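Local coordinates for armadillo repeat protein arm00016 (Synthetic construct, PDB 4D4E) that is a computationally designed protein built from stacked armadillo repeats, intended as a scaffold for modular recognition of peptides, at residues P58-L63 with L98-K103. Sequence-based numbering, arbitrary orientation.
Sequences PLVKLL and LSPLVK
Helix 56-61, with 3-10 geometry at 62-63, packs in this armadillo fold against helix 98-103, which carries the same PLVK sequence 42 residues on. Apolar side chains make most of the contact. Pro100 CB points toward segment 58-63, and its ring meets two side chains there. Leu63 crosses it at about a right angle, its CD1 lying 3.8 Å from Pro100 CB, while Val60 comes in obliquely and brings CG1 to 4.0 Å from Pro100 CG. A proline suits this first turn of a helix, where its missing N-H costs no helical hydrogen bond and its rigid ring offers a firm apolar surface. In Val60, CG1 stands anti to the backbone N (chi1 174°), the branch that meets the ring. Leu63 CD1, the branch extended anti to CA, also reaches Leu101, but there it meets the other branch, CD2, at 4.0 Å. Long and branched, Leu63 can touch both residues with one methyl and stay buried against Val75 and Ile78 of helix 68-81; Leu101, also buried, touches Ala119 and Ile120 of helix 110-124.

The polar part is slight. Lys103, bent at chi3 and chi4, suits an exposed edge where its charge stays near solvent. Its NZ lies 3.9 Å from Leu63 O, too far for a hydrogen bond, and makes a weak, long ion pair with Asp64. With no hydrogen bond joining them, the two short helices meet through a small patch of apolar contacts, and charge probably adds little.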
ATOM      1  N   PRO A  58     -19.693  -7.325   0.818  1.00 25.65           N
ATOM      2  CA  PRO A  58     -19.496  -8.715   0.347  1.00 25.95           C
ATOM      3  C   PRO A  58     -18.049  -8.975  -0.174  1.00 27.18           C
ATOM      4  O   PRO A  58     -17.480 -10.071   0.035  1.00 27.13           O
ATOM      5  CB  PRO A  58     -20.570  -8.900  -0.753  1.00 25.64           C
ATOM      6  CG  PRO A  58     -21.455  -7.730  -0.706  1.00 25.49           C
ATOM      7  CD  PRO A  58     -20.845  -6.659   0.178  1.00 27.38           C
ATOM      8  N   LEU A  59     -17.420  -7.955  -0.761  1.00 27.40           N
ATOM      9  CA  LEU A  59     -16.035  -8.089  -1.157  1.00 26.55           C
ATOM     10  C   LEU A  59     -15.106  -8.281   0.017  1.00 28.29           C
ATOM     11  O   LEU A  59     -14.265  -9.147  -0.039  1.00 33.02           O
ATOM     12  CB  LEU A  59     -15.562  -6.904  -1.993  1.00 28.50           C
ATOM     13  CG  LEU A  59     -15.623  -6.814  -3.487  1.00 31.90           C
ATOM     14  CD1 LEU A  59     -14.799  -5.567  -3.793  1.00 32.95           C
ATOM     15  CD2 LEU A  59     -15.000  -8.047  -4.164  1.00 28.11           C
ATOM     16  N   VAL A  60     -15.209  -7.457   1.064  1.00 28.53           N
ATOM     17  CA  VAL A  60     -14.397  -7.611   2.292  1.00 26.96           C
ATOM     18  C   VAL A  60     -14.600  -9.001   2.930  1.00 28.78           C
ATOM     19  O   VAL A  60     -13.666  -9.569   3.512  1.00 27.46           O
ATOM     20  CB  VAL A  60     -14.784  -6.516   3.340  1.00 27.80           C
ATOM     21  CG1 VAL A  60     -14.070  -6.745   4.671  1.00 29.29           C
ATOM     22  CG2 VAL A  60     -14.441  -5.135   2.808  1.00 25.30           C
ATOM     23  N   LYS A  61     -15.837  -9.505   2.891  1.00 25.55           N
ATOM     24  CA  LYS A  61     -16.138 -10.778   3.485  1.00 30.93           C
ATOM     25  C   LYS A  61     -15.482 -11.938   2.732  1.00 29.28           C
ATOM     26  O   LYS A  61     -15.237 -12.986   3.337  1.00 31.28           O
ATOM     27  CB  LYS A  61     -17.641 -10.985   3.578  1.00 37.11           C
ATOM     28  CG  LYS A  61     -18.026 -12.193   4.396  1.00 50.23           C
ATOM     29  CD  LYS A  61     -19.306 -12.796   3.842  1.00 54.24           C
ATOM     30  CE  LYS A  61     -19.375 -14.301   4.070  1.00 50.23           C
ATOM     31  NZ  LYS A  61     -20.315 -14.811   3.048  1.00 53.20           N
ATOM     32  N   LEU A  62     -15.200 -11.758   1.435  1.00 27.73           N
ATOM     33  CA  LEU A  62     -14.448 -12.746   0.638  1.00 28.79           C
ATOM     34  C   LEU A  62     -12.979 -12.889   1.030  1.00 29.36           C
ATOM     35  O   LEU A  62     -12.329 -13.837   0.578  1.00 30.89           O
ATOM     36  CB  LEU A  62     -14.537 -12.425  -0.879  1.00 29.90           C
ATOM     37  CG  LEU A  62     -15.881 -12.710  -1.567  1.00 27.38           C
ATOM     38  CD1 LEU A  62     -15.905 -12.282  -3.022  1.00 25.75           C
ATOM     39  CD2 LEU A  62     -16.270 -14.192  -1.391  1.00 27.80           C
ATOM     40  N   LEU A  63     -12.462 -11.956   1.850  1.00 29.56           N
ATOM     41  CA  LEU A  63     -11.072 -11.972   2.286  1.00 32.89           C
ATOM     42  C   LEU A  63     -10.859 -13.054   3.315  1.00 36.56           C
ATOM     43  O   LEU A  63      -9.738 -13.328   3.674  1.00 33.03           O
ATOM     44  CB  LEU A  63     -10.609 -10.618   2.866  1.00 32.95           C
ATOM     45  CG  LEU A  63     -10.789  -9.383   1.969  1.00 31.03           C
ATOM     46  CD1 LEU A  63     -10.243  -8.084   2.587  1.00 30.26           C
ATOM     47  CD2 LEU A  63     -10.234  -9.661   0.557  1.00 30.52           C
ATOM     48  N   LEU A  98      -9.869  -2.839   6.513  1.00 26.34           N
ATOM     49  CA  LEU A  98      -8.505  -2.627   6.923  1.00 25.75           C
ATOM     50  C   LEU A  98      -7.924  -3.740   7.758  1.00 27.06           C
ATOM     51  O   LEU A  98      -6.818  -4.199   7.482  1.00 26.50           O
ATOM     52  CB  LEU A  98      -8.379  -1.284   7.642  1.00 29.80           C
ATOM     53  CG  LEU A  98      -7.941  -0.049   6.870  1.00 31.26           C
ATOM     54  CD1 LEU A  98      -8.411   0.017   5.423  1.00 33.39           C
ATOM     55  CD2 LEU A  98      -8.273   1.225   7.664  1.00 35.56           C
ATOM     56  N   SER A  99      -8.625  -4.159   8.814  1.00 28.36           N
ATOM     57  CA  SER A  99      -8.118  -5.297   9.582  1.00 29.73           C
ATOM     58  C   SER A  99      -7.903  -6.616   8.756  1.00 26.08           C
ATOM     59  O   SER A  99      -6.830  -7.232   8.841  1.00 27.83           O
ATOM     60  CB  SER A  99      -8.931  -5.527  10.862  1.00 32.52           C
ATOM     61  OG  SER A  99      -8.419  -4.591  11.810  1.00 37.28           O
ATOM     62  N   PRO A 100      -8.868  -7.008   7.929  1.00 24.86           N
ATOM     63  CA  PRO A 100      -8.558  -8.206   7.111  1.00 25.19           C
ATOM     64  C   PRO A 100      -7.414  -7.959   6.154  1.00 24.73           C
ATOM     65  O   PRO A 100      -6.685  -8.915   5.878  1.00 24.94           O
ATOM     66  CB  PRO A 100      -9.844  -8.456   6.312  1.00 25.22           C
ATOM     67  CG  PRO A 100     -10.886  -7.601   6.958  1.00 27.42           C
ATOM     68  CD  PRO A 100     -10.215  -6.475   7.653  1.00 28.67           C
ATOM     69  N   LEU A 101      -7.250  -6.724   5.637  1.00 22.84           N
ATOM     70  CA  LEU A 101      -6.118  -6.511   4.698  1.00 24.54           C
ATOM     71  C   LEU A 101      -4.805  -6.741   5.443  1.00 25.25           C
ATOM     72  O   LEU A 101      -3.920  -7.395   4.950  1.00 26.71           O
ATOM     73  CB  LEU A 101      -6.117  -5.125   4.068  1.00 24.07           C
ATOM     74  CG  LEU A 101      -7.168  -4.930   3.003  1.00 26.70           C
ATOM     75  CD1 LEU A 101      -7.123  -3.472   2.537  1.00 27.21           C
ATOM     76  CD2 LEU A 101      -6.979  -5.913   1.841  1.00 26.54           C
ATOM     77  N   VAL A 102      -4.731  -6.243   6.678  1.00 26.22           N
ATOM     78  CA  VAL A 102      -3.506  -6.382   7.501  1.00 26.90           C
ATOM     79  C   VAL A 102      -3.230  -7.828   7.876  1.00 27.45           C
ATOM     80  O   VAL A 102      -2.048  -8.211   7.934  1.00 30.72           O
ATOM     81  CB  VAL A 102      -3.638  -5.640   8.849  1.00 26.40           C
ATOM     82  CG1 VAL A 102      -2.551  -6.059   9.858  1.00 28.47           C
ATOM     83  CG2 VAL A 102      -3.647  -4.175   8.615  1.00 25.61           C
ATOM     84  N   LYS A 103      -4.290  -8.577   8.217  1.00 24.61           N
ATOM     85  CA  LYS A 103      -4.174 -10.008   8.511  1.00 26.88           C
ATOM     86  C   LYS A 103      -3.521 -10.723   7.302  1.00 28.66           C
ATOM     87  O   LYS A 103      -2.778 -11.703   7.480  1.00 26.03           O
ATOM     88  CB  LYS A 103      -5.554 -10.625   8.831  1.00 30.05           C
ATOM     89  CG  LYS A 103      -5.672 -12.150   8.812  1.00 34.30           C
ATOM     90  CD  LYS A 103      -7.029 -12.654   9.275  1.00 41.43           C
ATOM     91  CE  LYS A 103      -8.216 -12.168   8.444  1.00 47.98           C
ATOM     92  NZ  LYS A 103      -8.035 -12.161   6.951  1.00 62.63           N
TER